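Local coordinates for CT263 (Chlamydia trachomatis, PDB 4QAS), which probably hydrolyses the N-glycosidic bond of futalosine-type nucleosides in menaquinone synthesis, as a member of the MTAN nucleosidase family, at residues A[46-51]-A[64-69]; A[60-65]-A[70-75]; A[75-80]-A[185-190]; A[94-99]-A[146-151]; A[159-164]-A[189-194]. The protein carries 1 engineered substitution. All coordinates share one frame; numbering follows the deposited sequence.

Contact 1 (A[46-51]-A[64-69]); sequences DVMVLK and PPPSGY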
# COMPACT_ATOMS: atom_id res chain seq x y z
N ASP A 46 -9.59 9.38 -6.23
CA ASP A 46 -10.06 9.01 -7.55
C ASP A 46 -8.86 8.67 -8.41
O ASP A 46 -7.76 9.20 -8.20
CB ASP A 46 -10.87 10.14 -8.19
CG ASP A 46 -12.23 10.36 -7.54
OD1 ASP A 46 -12.66 9.49 -6.75
OD2 ASP A 46 -12.83 11.41 -7.84
N VAL A 47 -9.07 7.80 -9.40
CA VAL A 47 -8.00 7.40 -10.30
C VAL A 47 -8.48 7.51 -11.73
O VAL A 47 -9.53 6.96 -12.07
CB VAL A 47 -7.54 5.96 -10.03
CG1 VAL A 47 -6.44 5.56 -11.00
CG2 VAL A 47 -7.02 5.84 -8.63
N MET A 48 -7.70 8.19 -12.57
CA MET A 48 -7.91 8.22 -14.01
C MET A 48 -6.71 7.63 -14.73
O MET A 48 -5.57 7.86 -14.35
CB MET A 48 -8.13 9.64 -14.45
CG MET A 48 -9.45 10.12 -13.94
SD MET A 48 -9.83 11.82 -14.37
CE MET A 48 -11.38 12.05 -13.51
N VAL A 49 -7.00 6.87 -15.77
CA VAL A 49 -5.99 6.24 -16.61
C VAL A 49 -6.16 6.84 -18.01
O VAL A 49 -7.23 6.72 -18.62
CB VAL A 49 -6.17 4.72 -16.63
CG1 VAL A 49 -5.09 4.08 -17.51
CG2 VAL A 49 -6.10 4.16 -15.23
N LEU A 50 -5.11 7.49 -18.52
CA LEU A 50 -5.27 8.31 -19.73
C LEU A 50 -5.49 7.46 -20.98
O LEU A 50 -6.34 7.79 -21.81
CB LEU A 50 -4.07 9.23 -19.94
CG LEU A 50 -3.86 10.25 -18.82
CD1 LEU A 50 -2.66 11.11 -19.13
CD2 LEU A 50 -5.10 11.14 -18.64
N LYS A 51 -4.72 6.41 -21.15
CA LYS A 51 -4.74 5.62 -22.38
C LYS A 51 -5.13 4.20 -22.00
O LYS A 51 -4.28 3.42 -21.56
CB LYS A 51 -3.37 5.66 -23.04
CG LYS A 51 -3.32 4.93 -24.36
CD LYS A 51 -1.92 4.92 -24.93
CE LYS A 51 -1.81 3.93 -26.07
NZ LYS A 51 -0.42 3.86 -26.60
N PRO A 64 -12.01 18.86 -21.00
CA PRO A 64 -11.62 19.83 -19.97
C PRO A 64 -11.04 19.12 -18.75
O PRO A 64 -11.37 17.96 -18.50
CB PRO A 64 -12.94 20.50 -19.59
CG PRO A 64 -13.99 19.52 -19.93
CD PRO A 64 -13.48 18.75 -21.12
N PRO A 65 -10.15 19.80 -18.03
CA PRO A 65 -9.51 19.16 -16.89
C PRO A 65 -10.52 18.94 -15.78
O PRO A 65 -11.44 19.74 -15.58
CB PRO A 65 -8.43 20.17 -16.48
CG PRO A 65 -8.89 21.44 -16.96
CD PRO A 65 -9.68 21.18 -18.21
N PRO A 66 -10.38 17.85 -15.02
CA PRO A 66 -11.24 17.63 -13.86
C PRO A 66 -11.14 18.79 -12.87
O PRO A 66 -10.05 19.22 -12.49
CB PRO A 66 -10.67 16.34 -13.26
CG PRO A 66 -10.03 15.65 -14.39
CD PRO A 66 -9.48 16.71 -15.26
N SER A 67 -12.29 19.25 -12.42
CA SER A 67 -12.36 20.33 -11.45
C SER A 67 -12.60 19.76 -10.05
O SER A 67 -13.04 18.62 -9.88
CB SER A 67 -13.50 21.28 -11.81
OG SER A 67 -14.72 20.57 -11.83
N GLY A 68 -12.24 20.56 -9.05
CA GLY A 68 -12.67 20.33 -7.69
C GLY A 68 -11.69 19.58 -6.80
O GLY A 68 -11.96 19.46 -5.60
N TYR A 69 -10.61 19.03 -7.35
CA TYR A 69 -9.68 18.32 -6.50
C TYR A 69 -8.78 19.30 -5.75
O TYR A 69 -8.64 20.46 -6.12
CB TYR A 69 -8.84 17.34 -7.34
CG TYR A 69 -9.67 16.21 -7.91
CD1 TYR A 69 -10.02 15.12 -7.13
CD2 TYR A 69 -10.15 16.26 -9.21
CE1 TYR A 69 -10.79 14.08 -7.64
CE2 TYR A 69 -10.92 15.24 -9.73
CZ TYR A 69 -11.25 14.17 -8.94
OH TYR A 69 -12.02 13.14 -9.45
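Asp-46 and Met-48 lie on strand 43-49 of the central sheet of this MTAN-type alpha/beta fold, and the loop 64-69 runs past them in the opposite direction, well beyond backbone pairing distance. The Asp-46 CA and Tyr-69 CA atoms are 9.4 Å apart, and Met-48 CA and Pro-66 CA 10.0 Å, which leaves side chains alone to bridge the gap. The strand itself is paired with strand 7-13, and Tyr-69 also packs on Leu-10 of that strand. Met-48 sends an extended chain (chi2 179°) alongside the Pro-66 ring, the two side chains passing in opposite directions. Its SD lies 3.8 Å from Pro-66 CG, and its CE nearly as close to the same carbon, so the end of the thioether lies against one corner of the pyrrolidine. The Tyr-69 side chain crosses Asp-46 at about a right angle, with the carboxylate plane turned 84° from the ring plane. The carboxylate is held at both oxygens: OD1 bonds to Thr-37 OG1 of the adjacent strand 36-40, while OD2 serves the loop. It lies at the ring edge, near the ring plane, and takes a very short hydrogen bond, Tyr-69 OH to Asp-46 OD2 at 2.5 Å.

Contact 2 (A[60-65]-A[70-75]); sequences QALSPP and DLWINA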
# COMPACT_ATOMS: atom_id res chain seq x y z
N GLN A 60 -8.42 14.92 -25.16
CA GLN A 60 -9.66 14.86 -24.40
C GLN A 60 -9.61 13.88 -23.23
O GLN A 60 -10.61 13.76 -22.52
CB GLN A 60 -10.82 14.56 -25.35
CG GLN A 60 -11.07 15.70 -26.33
CD GLN A 60 -12.27 15.49 -27.22
OE1 GLN A 60 -12.14 15.33 -28.43
NE2 GLN A 60 -13.46 15.48 -26.61
N ALA A 61 -8.49 13.20 -23.00
CA ALA A 61 -8.37 12.41 -21.78
C ALA A 61 -8.38 13.28 -20.54
O ALA A 61 -8.74 12.81 -19.45
CB ALA A 61 -7.07 11.61 -21.83
N LEU A 62 -7.95 14.54 -20.66
CA LEU A 62 -7.88 15.49 -19.55
C LEU A 62 -8.30 16.88 -19.99
O LEU A 62 -7.81 17.89 -19.48
CB LEU A 62 -6.46 15.57 -18.97
CG LEU A 62 -6.05 14.70 -17.79
CD1 LEU A 62 -4.66 15.16 -17.35
CD2 LEU A 62 -7.01 14.76 -16.63
N SER A 63 -9.21 16.94 -20.96
CA SER A 63 -9.68 18.21 -21.47
C SER A 63 -11.18 18.07 -21.71
O SER A 63 -11.59 17.23 -22.52
CB SER A 63 -8.97 18.54 -22.77
OG SER A 63 -9.42 19.78 -23.28
N PRO A 64 -12.01 18.86 -21.00
CA PRO A 64 -11.62 19.83 -19.97
C PRO A 64 -11.04 19.12 -18.75
O PRO A 64 -11.37 17.96 -18.50
CB PRO A 64 -12.94 20.50 -19.59
CG PRO A 64 -13.99 19.52 -19.93
CD PRO A 64 -13.48 18.75 -21.12
N PRO A 65 -10.15 19.80 -18.03
CA PRO A 65 -9.51 19.16 -16.89
C PRO A 65 -10.52 18.94 -15.78
O PRO A 65 -11.44 19.74 -15.58
CB PRO A 65 -8.43 20.17 -16.48
CG PRO A 65 -8.89 21.44 -16.96
CD PRO A 65 -9.68 21.18 -18.21
N ASP A 70 -8.16 18.81 -4.68
CA ASP A 70 -7.19 19.58 -3.90
C ASP A 70 -5.75 19.31 -4.30
O ASP A 70 -4.88 20.14 -4.01
CB ASP A 70 -7.36 19.23 -2.43
CG ASP A 70 -8.73 19.64 -1.93
OD1 ASP A 70 -9.01 20.84 -1.91
OD2 ASP A 70 -9.55 18.77 -1.58
N LEU A 71 -5.49 18.21 -4.96
CA LEU A 71 -4.16 17.84 -5.41
C LEU A 71 -4.33 16.82 -6.51
O LEU A 71 -5.21 15.95 -6.41
CB LEU A 71 -3.35 17.21 -4.26
CG LEU A 71 -1.94 16.73 -4.59
CD1 LEU A 71 -1.01 17.85 -5.06
CD2 LEU A 71 -1.33 16.07 -3.36
N TRP A 72 -3.50 16.93 -7.54
CA TRP A 72 -3.31 15.86 -8.51
C TRP A 72 -1.92 15.25 -8.30
O TRP A 72 -0.95 15.97 -8.09
CB TRP A 72 -3.34 16.39 -9.94
CG TRP A 72 -4.61 16.98 -10.47
CD1 TRP A 72 -5.74 17.28 -9.78
CD2 TRP A 72 -4.84 17.36 -11.82
NE1 TRP A 72 -6.68 17.81 -10.64
CE2 TRP A 72 -6.14 17.87 -11.90
CE3 TRP A 72 -4.07 17.28 -12.99
CZ2 TRP A 72 -6.70 18.33 -13.09
CZ3 TRP A 72 -4.61 17.74 -14.17
CH2 TRP A 72 -5.91 18.26 -14.22
N ILE A 73 -1.82 13.93 -8.41
CA ILE A 73 -0.54 13.23 -8.47
C ILE A 73 -0.52 12.43 -9.76
O ILE A 73 -1.36 11.54 -9.96
CB ILE A 73 -0.33 12.31 -7.26
CG1 ILE A 73 -0.34 13.12 -5.97
CG2 ILE A 73 1.00 11.57 -7.42
CD1 ILE A 73 -0.19 12.29 -4.72
N ASN A 74 0.45 12.74 -10.63
CA ASN A 74 0.72 11.90 -11.78
C ASN A 74 1.81 10.93 -11.37
O ASN A 74 2.93 11.35 -11.06
CB ASN A 74 1.19 12.77 -12.94
CG ASN A 74 1.72 11.98 -14.10
OD1 ASN A 74 2.70 12.41 -14.74
ND2 ASN A 74 1.10 10.86 -14.42
N ALA A 75 1.49 9.66 -11.36
CA ALA A 75 2.47 8.63 -11.06
C ALA A 75 2.69 7.82 -12.32
O ALA A 75 1.73 7.47 -13.02
CB ALA A 75 1.97 7.73 -9.95
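The loop that joins strand 43-49 to strand 71-80 of the central sheet folds back over the second of these strands, bringing Leu-62 and Pro-65 against the indole of Trp-72. The backbones stay apart, Pro-65 CA and Trp-72 CA being 10.9 Å from each other, and the tryptophan spans the distance. Its CG stands anti to the carbonyl carbon (chi1 -65°), which points the indole out from the strand, and CZ3 and CH2 of the six-membered ring make the contacts. Pro-65 meets that ring at the edge and in its plane: Pro-65 CB is 3.9 Å from Trp-72 CH2. Leu-62 comes to the neighbouring corner, where its CD1 lies 4.1 Å from Trp-72 CZ3, the two side chains sliding past each other in opposite directions. Between the two loop residues the Ser-63 to Pro-64 peptide is cis. Helix 144-153 packs on the same indole through Ala-151, and the carbonyl of Leu-62 accepts a hydrogen bond from Gln-150 NE2. Across the two segments themselves there is no hydrogen bond. Their association therefore rests on apolar contacts with the six-membered ring of the indole, which fix the loop by shape and burial, whereas one polar tie of this segment, from Leu-62 O, goes to the helix.

Contact 3 (A[75-80]-A[185-190]); sequences AGFAGA and QKLAEA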
# COMPACT_ATOMS: atom_id res chain seq x y z
N ALA A 75 1.49 9.66 -11.36
CA ALA A 75 2.47 8.63 -11.06
C ALA A 75 2.69 7.82 -12.32
O ALA A 75 1.73 7.47 -13.02
CB ALA A 75 1.97 7.73 -9.95
N GLY A 76 3.95 7.52 -12.65
CA GLY A 76 4.17 6.74 -13.85
C GLY A 76 5.61 6.27 -14.00
O GLY A 76 6.46 6.51 -13.14
N PHE A 77 5.81 5.53 -15.07
CA PHE A 77 7.13 5.05 -15.47
C PHE A 77 7.86 6.14 -16.24
O PHE A 77 7.27 6.93 -16.96
CB PHE A 77 7.00 3.84 -16.41
CG PHE A 77 6.16 2.69 -15.89
CD1 PHE A 77 5.90 2.51 -14.54
CD2 PHE A 77 5.65 1.77 -16.77
CE1 PHE A 77 5.12 1.44 -14.10
CE2 PHE A 77 4.88 0.69 -16.32
CZ PHE A 77 4.63 0.53 -15.01
N ALA A 78 9.19 6.17 -16.11
CA ALA A 78 9.99 7.07 -16.91
C ALA A 78 11.30 6.39 -17.29
O ALA A 78 11.95 5.78 -16.45
CB ALA A 78 10.29 8.39 -16.19
N GLY A 79 11.68 6.57 -18.55
CA GLY A 79 13.00 6.14 -18.98
C GLY A 79 14.10 6.97 -18.34
O GLY A 79 13.93 8.15 -18.04
N ALA A 80 15.26 6.35 -18.14
CA ALA A 80 16.45 7.04 -17.64
C ALA A 80 17.40 7.27 -18.80
O ALA A 80 17.87 6.31 -19.43
CB ALA A 80 17.12 6.20 -16.57
N GLN A 185 4.32 -1.55 -8.69
CA GLN A 185 4.36 -1.71 -7.25
C GLN A 185 5.14 -0.58 -6.59
O GLN A 185 4.75 -0.10 -5.52
CB GLN A 185 4.92 -3.09 -6.90
CG GLN A 185 4.94 -3.37 -5.43
CD GLN A 185 3.57 -3.52 -4.84
OE1 GLN A 185 2.60 -3.85 -5.54
NE2 GLN A 185 3.45 -3.31 -3.53
N LYS A 186 6.26 -0.15 -7.19
CA LYS A 186 6.99 0.98 -6.64
C LYS A 186 6.12 2.22 -6.57
O LYS A 186 6.19 2.98 -5.61
CB LYS A 186 8.24 1.29 -7.48
CG LYS A 186 9.33 0.26 -7.42
CD LYS A 186 9.95 0.11 -6.03
CE LYS A 186 10.76 1.32 -5.61
NZ LYS A 186 11.40 1.11 -4.28
N LEU A 187 5.34 2.47 -7.61
CA LEU A 187 4.44 3.63 -7.57
C LEU A 187 3.45 3.52 -6.42
O LEU A 187 3.20 4.50 -5.71
CB LEU A 187 3.72 3.78 -8.90
CG LEU A 187 4.65 4.04 -10.10
CD1 LEU A 187 3.83 4.08 -11.33
CD2 LEU A 187 5.46 5.31 -9.93
N ALA A 188 2.86 2.34 -6.21
CA ALA A 188 1.89 2.15 -5.14
C ALA A 188 2.52 2.41 -3.80
O ALA A 188 1.92 3.04 -2.92
CB ALA A 188 1.30 0.74 -5.22
N GLU A 189 3.76 1.92 -3.62
CA GLU A 189 4.45 2.11 -2.36
C GLU A 189 4.75 3.57 -2.09
O GLU A 189 4.77 4.00 -0.93
CB GLU A 189 5.71 1.24 -2.36
CG GLU A 189 5.33 -0.24 -2.32
CD GLU A 189 6.48 -1.18 -2.54
OE1 GLU A 189 7.62 -0.71 -2.78
OE2 GLU A 189 6.24 -2.41 -2.49
N ALA A 190 4.97 4.36 -3.13
CA ALA A 190 5.20 5.79 -2.93
C ALA A 190 3.91 6.56 -2.71
O ALA A 190 3.92 7.57 -1.99
CB ALA A 190 5.94 6.35 -4.14
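Helix turn 185-190 reaches strand 75-80 through Leu-187, which packs on Ala-75, Gly-76 and Phe-77; the residues around it face elsewhere. Gln-185, at the start, turns to the dimer interface: its NE2 makes a fairly straight bond of 3.1 Å to Glu-189 OE2 one turn on, and also bonds to Leu-25 O of the second subunit. The acceptor lies almost in the Gln-185 amide plane, whereas Glu-189 OE2 is approached on its anti side, 31° out of the carboxylate plane. Leu-187 follows, with CG anti to its carbonyl carbon (chi1 -62°); this carries CG toward the strand, where both methyls touch Gly-76. Its CD2 rests 3.6 Å from Gly-76 O, and its CD1 lies 3.7 Å from Gly-76 CA. That same CD1 is 4.0 Å from Phe-77 CE1, the two side chains crossing at about a right angle, while Ala-75 CB is 4.2 Å from Leu-187 CD2. Ala-188 points away from the strand, onto Arg-21, Thr-22 and Leu-25 of helix 16-25. Ala-190 lies against Thr-90 of strand 90-99. The helix segment thus crosses the strand at 138°, axes 8.6 Å apart, wedged between the sheet, where Val-163 of strand 158-167 also touches Leu-187, and helix 16-25.

Contact 4 (A[94-99]-A[146-151]); sequences TSVKEL and FIAKQA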
# COMPACT_ATOMS: atom_id res chain seq x y z
N THR A 94 10.81 17.96 -9.90
CA THR A 94 10.85 19.37 -9.57
C THR A 94 10.33 20.22 -10.71
O THR A 94 9.63 21.21 -10.48
CB THR A 94 12.29 19.77 -9.23
OG1 THR A 94 13.16 19.41 -10.31
CG2 THR A 94 12.74 19.03 -7.97
N SER A 95 10.69 19.89 -11.94
CA SER A 95 10.15 20.57 -13.11
C SER A 95 10.05 19.56 -14.24
O SER A 95 10.78 18.58 -14.30
CB SER A 95 10.98 21.79 -13.51
OG SER A 95 12.18 21.37 -14.13
N VAL A 96 9.10 19.83 -15.13
CA VAL A 96 8.87 19.00 -16.29
C VAL A 96 8.93 19.89 -17.53
O VAL A 96 8.34 20.99 -17.55
CB VAL A 96 7.53 18.24 -16.18
CG1 VAL A 96 6.35 19.19 -15.97
CG2 VAL A 96 7.35 17.34 -17.37
N LYS A 97 9.64 19.43 -18.54
CA LYS A 97 9.80 20.13 -19.81
C LYS A 97 9.13 19.29 -20.89
O LYS A 97 9.39 18.09 -20.97
CB LYS A 97 11.28 20.19 -20.20
CG LYS A 97 12.20 21.07 -19.38
CD LYS A 97 13.59 21.15 -20.03
CE LYS A 97 14.26 19.77 -20.14
NZ LYS A 97 15.63 19.81 -20.72
N GLU A 98 8.31 19.91 -21.74
CA GLU A 98 7.93 19.29 -23.00
C GLU A 98 8.98 19.69 -24.02
O GLU A 98 9.34 20.87 -24.12
CB GLU A 98 6.55 19.75 -23.46
CG GLU A 98 6.06 19.09 -24.77
CD GLU A 98 5.59 17.64 -24.58
OE1 GLU A 98 4.98 17.34 -23.53
OE2 GLU A 98 5.81 16.80 -25.48
N LEU A 99 9.44 18.73 -24.80
CA LEU A 99 10.41 19.00 -25.83
C LEU A 99 9.85 18.52 -27.16
O LEU A 99 9.37 17.38 -27.27
CB LEU A 99 11.72 18.29 -25.52
CG LEU A 99 12.81 18.35 -26.57
CD1 LEU A 99 13.30 19.75 -26.79
CD2 LEU A 99 13.98 17.45 -26.15
N PHE A 146 1.96 17.41 -20.24
CA PHE A 146 0.55 17.56 -20.54
C PHE A 146 -0.28 17.63 -19.27
O PHE A 146 -1.14 18.50 -19.14
CB PHE A 146 0.10 16.39 -21.43
CG PHE A 146 -1.38 16.30 -21.61
CD1 PHE A 146 -2.04 17.30 -22.28
CD2 PHE A 146 -2.12 15.23 -21.11
CE1 PHE A 146 -3.41 17.26 -22.48
CE2 PHE A 146 -3.50 15.18 -21.30
CZ PHE A 146 -4.14 16.21 -21.99
N ILE A 147 -0.01 16.74 -18.32
CA ILE A 147 -0.81 16.70 -17.10
C ILE A 147 -0.57 17.95 -16.26
O ILE A 147 -1.51 18.54 -15.74
CB ILE A 147 -0.50 15.41 -16.32
CG1 ILE A 147 -0.93 14.19 -17.13
CG2 ILE A 147 -1.22 15.44 -14.96
CD1 ILE A 147 -0.37 12.87 -16.63
N ALA A 148 0.70 18.32 -16.07
CA ALA A 148 1.00 19.51 -15.27
C ALA A 148 0.36 20.75 -15.88
O ALA A 148 -0.12 21.64 -15.15
CB ALA A 148 2.50 19.73 -15.17
N LYS A 149 0.39 20.87 -17.21
CA LYS A 149 -0.21 22.04 -17.84
C LYS A 149 -1.72 22.04 -17.67
O LYS A 149 -2.32 23.09 -17.39
CB LYS A 149 0.17 22.08 -19.32
CG LYS A 149 -0.41 23.26 -20.08
CD LYS A 149 0.12 24.59 -19.54
CE LYS A 149 -0.32 25.77 -20.38
NZ LYS A 149 -1.80 25.89 -20.45
N GLN A 150 -2.36 20.87 -17.79
CA GLN A 150 -3.80 20.81 -17.54
C GLN A 150 -4.13 21.15 -16.10
O GLN A 150 -5.13 21.82 -15.83
CB GLN A 150 -4.37 19.44 -17.94
CG GLN A 150 -4.29 19.13 -19.43
CD GLN A 150 -4.90 20.22 -20.28
OE1 GLN A 150 -4.19 21.08 -20.79
NE2 GLN A 150 -6.21 20.19 -20.42
N ALA A 151 -3.29 20.73 -15.15
CA ALA A 151 -3.52 21.08 -13.74
C ALA A 151 -3.50 22.59 -13.55
O ALA A 151 -4.27 23.14 -12.75
CB ALA A 151 -2.45 20.42 -12.86
O HOH W 1 3.30 15.61 -22.15
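Val-96 and Ala-148 form the close part of this contact, where strand 90-99 meets helix 144-153; toward Glu-98 and Phe-146 a water bridges the two elements. On the packed side Val-96 CG1 lies 4.0 Å from Ala-148 CB. The valine torsion (chi1 57°) puts CG1 between the backbone N and the carbonyl carbon, and this is the branch that meets the helix. The CA atoms are 8.0 Å apart both for Val-96 with Ala-148 and for Glu-98 with Phe-146, but only the first pair fills that spacing with direct contact between side chains. Leu-122 of strand 119-124 also packs on the valine. On the wetter side, Glu-98 OE1 and Phe-146 N are 4.5 Å apart, too far for a direct bond. A water fills the gap, 2.8 Å from Glu-98 OE1 and accepting from Phe-146 N at 2.9 Å. Phe-146 sits in the first helical turn, so the water takes up an N-H that precedes the regular helix bonding, and the glutamate charge close to this helix start would probably be favourable. The Phe-146 ring itself leads away from the strand; Gln-150 CG lies 3.7 Å above one of its faces, offset toward the rim. Helix 144-153 packed on the sheet is part of the layered alpha/beta architecture of the nucleosidase and nucleoside phosphorylase family.

Contact 5 (A[159-164]-A[189-194]); sequences SMIKVS and EAIFPI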
# COMPACT_ATOMS: atom_id res chain seq x y z
N SER A 159 1.68 17.15 -8.38
CA SER A 159 2.93 16.49 -8.01
C SER A 159 3.10 15.28 -8.90
O SER A 159 2.15 14.78 -9.48
CB SER A 159 2.91 16.05 -6.55
OG SER A 159 2.80 17.12 -5.67
N MET A 160 4.34 14.83 -9.03
CA MET A 160 4.68 13.71 -9.88
C MET A 160 5.59 12.75 -9.17
O MET A 160 6.53 13.16 -8.49
CB MET A 160 5.45 14.19 -11.09
CG MET A 160 4.59 14.64 -12.18
SD MET A 160 5.54 15.18 -13.56
CE MET A 160 4.33 16.19 -14.40
N ILE A 161 5.29 11.48 -9.33
CA ILE A 161 6.12 10.36 -8.90
C ILE A 161 6.49 9.62 -10.18
O ILE A 161 5.61 9.21 -10.93
CB ILE A 161 5.35 9.40 -7.99
CG1 ILE A 161 4.87 10.12 -6.73
CG2 ILE A 161 6.23 8.22 -7.61
CD1 ILE A 161 3.83 9.35 -5.92
N LYS A 162 7.78 9.45 -10.42
CA LYS A 162 8.25 8.72 -11.58
C LYS A 162 9.25 7.67 -11.13
O LYS A 162 10.20 7.99 -10.43
CB LYS A 162 8.86 9.65 -12.63
CG LYS A 162 7.86 10.67 -13.17
CD LYS A 162 6.88 10.10 -14.19
CE LYS A 162 5.62 10.97 -14.33
NZ LYS A 162 4.81 10.64 -15.51
N VAL A 163 9.02 6.44 -11.57
CA VAL A 163 9.94 5.33 -11.29
C VAL A 163 10.74 5.04 -12.55
O VAL A 163 10.17 4.94 -13.63
CB VAL A 163 9.21 4.09 -10.76
CG1 VAL A 163 8.24 3.53 -11.74
CG2 VAL A 163 10.21 3.02 -10.33
N SER A 164 12.06 4.95 -12.41
CA SER A 164 12.93 4.67 -13.55
C SER A 164 12.69 3.25 -14.06
O SER A 164 12.87 2.26 -13.33
CB SER A 164 14.37 4.89 -13.15
OG SER A 164 14.64 4.24 -11.94
N GLU A 189 3.76 1.92 -3.62
CA GLU A 189 4.45 2.11 -2.36
C GLU A 189 4.75 3.57 -2.09
O GLU A 189 4.77 4.00 -0.93
CB GLU A 189 5.71 1.24 -2.36
CG GLU A 189 5.33 -0.24 -2.32
CD GLU A 189 6.48 -1.18 -2.54
OE1 GLU A 189 7.62 -0.71 -2.78
OE2 GLU A 189 6.24 -2.41 -2.49
N ALA A 190 4.97 4.36 -3.13
CA ALA A 190 5.20 5.79 -2.93
C ALA A 190 3.91 6.56 -2.71
O ALA A 190 3.92 7.57 -1.99
CB ALA A 190 5.94 6.35 -4.14
N ILE A 191 2.81 6.13 -3.32
CA ILE A 191 1.53 6.83 -3.17
C ILE A 191 1.00 6.69 -1.75
O ILE A 191 0.42 7.64 -1.20
CB ILE A 191 0.54 6.33 -4.23
CG1 ILE A 191 0.95 6.90 -5.60
CG2 ILE A 191 -0.90 6.73 -3.86
CD1 ILE A 191 0.26 6.31 -6.77
N PHE A 192 1.16 5.53 -1.15
CA PHE A 192 0.48 5.30 0.12
C PHE A 192 0.81 6.34 1.19
O PHE A 192 -0.12 6.84 1.83
CB PHE A 192 0.72 3.89 0.64
CG PHE A 192 0.02 3.65 1.91
CD1 PHE A 192 -1.34 3.41 1.93
CD2 PHE A 192 0.68 3.80 3.11
CE1 PHE A 192 -2.02 3.25 3.13
CE2 PHE A 192 0.02 3.64 4.29
CZ PHE A 192 -1.32 3.37 4.31
N PRO A 193 2.08 6.67 1.48
CA PRO A 193 2.31 7.63 2.57
C PRO A 193 1.77 9.02 2.27
O PRO A 193 1.46 9.76 3.21
CB PRO A 193 3.83 7.61 2.76
CG PRO A 193 4.38 7.06 1.51
CD PRO A 193 3.33 6.08 0.98
N ILE A 194 1.64 9.38 1.00
CA ILE A 194 1.01 10.65 0.66
C ILE A 194 -0.46 10.62 1.05
O ILE A 194 -0.96 11.51 1.74
CB ILE A 194 1.18 10.99 -0.82
CG1 ILE A 194 2.64 10.85 -1.24
CG2 ILE A 194 0.64 12.41 -1.06
CD1 ILE A 194 2.84 10.96 -2.74
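No ring or other flat group lies between Ile-161 and its helix partners Ala-190, Ile-191 and Ile-194. The aromatic side chain of the turn, Phe-192, is directed elsewhere: it meets Phe-192 of the second subunit edge-to-face and touches Tyr-195 of its own helix. What faces strand 159-164 is purely aliphatic. Ile-161 CG2 rests 4.0 Å from Ala-190 CB, and CD1 reaches on to Ile-191 and Ile-194. With CG1 anti to the carbonyl carbon (chi1 -60°) and an extended chi2 of 167°, its CD1 extends toward the helix. There it meets Ile-194 tip to tip, Ile-161 CD1 to Ile-194 CD1 at 3.7 Å. The same methyl lies 3.8 Å from Ile-191 CG1, an oblique crossing rather than an end-on one. Ile-161 thus packs against Ala-190 and Ile-191, adjacent in sequence, and Ile-194 about one turn later. Pro-193 interrupts the bonding here, and the helix is kinked; the bond from Ile-194 N to Ile-191 O is weak. Ile-114 from a loop touches both Ile-161 and Ile-194. The segments run nearly antiparallel, at 154° with axes 10.0 Å apart, the long helix lying along its strand as in the helix-against-sheet layer of the MTAN-type alpha/beta fold, its other flank given to the dimer interface.

How the contacts relate
Contacts 2 and 3 are buried and share strand 71-80, whereas contacts 1, 4 and 5 are partly buried. Contacts 1 and 2 hold one loop at two points, by a very short hydrogen bond in the first and by apolar contact with an indole in the second. Contacts 3 and 5 press helix 180-197 onto the neighbouring strands 71-80 and 158-167 with leucine and isoleucine, and both border the second subunit. Contact 4 lies on the other face of the sheet, under helix 144-153, and includes a bridging water. Asn-74 OD1 links the segments of contacts 2 and 5 through Lys-162 NZ, and Met-160 CE, in one of its two conformers, joins contact 5 to contact 4.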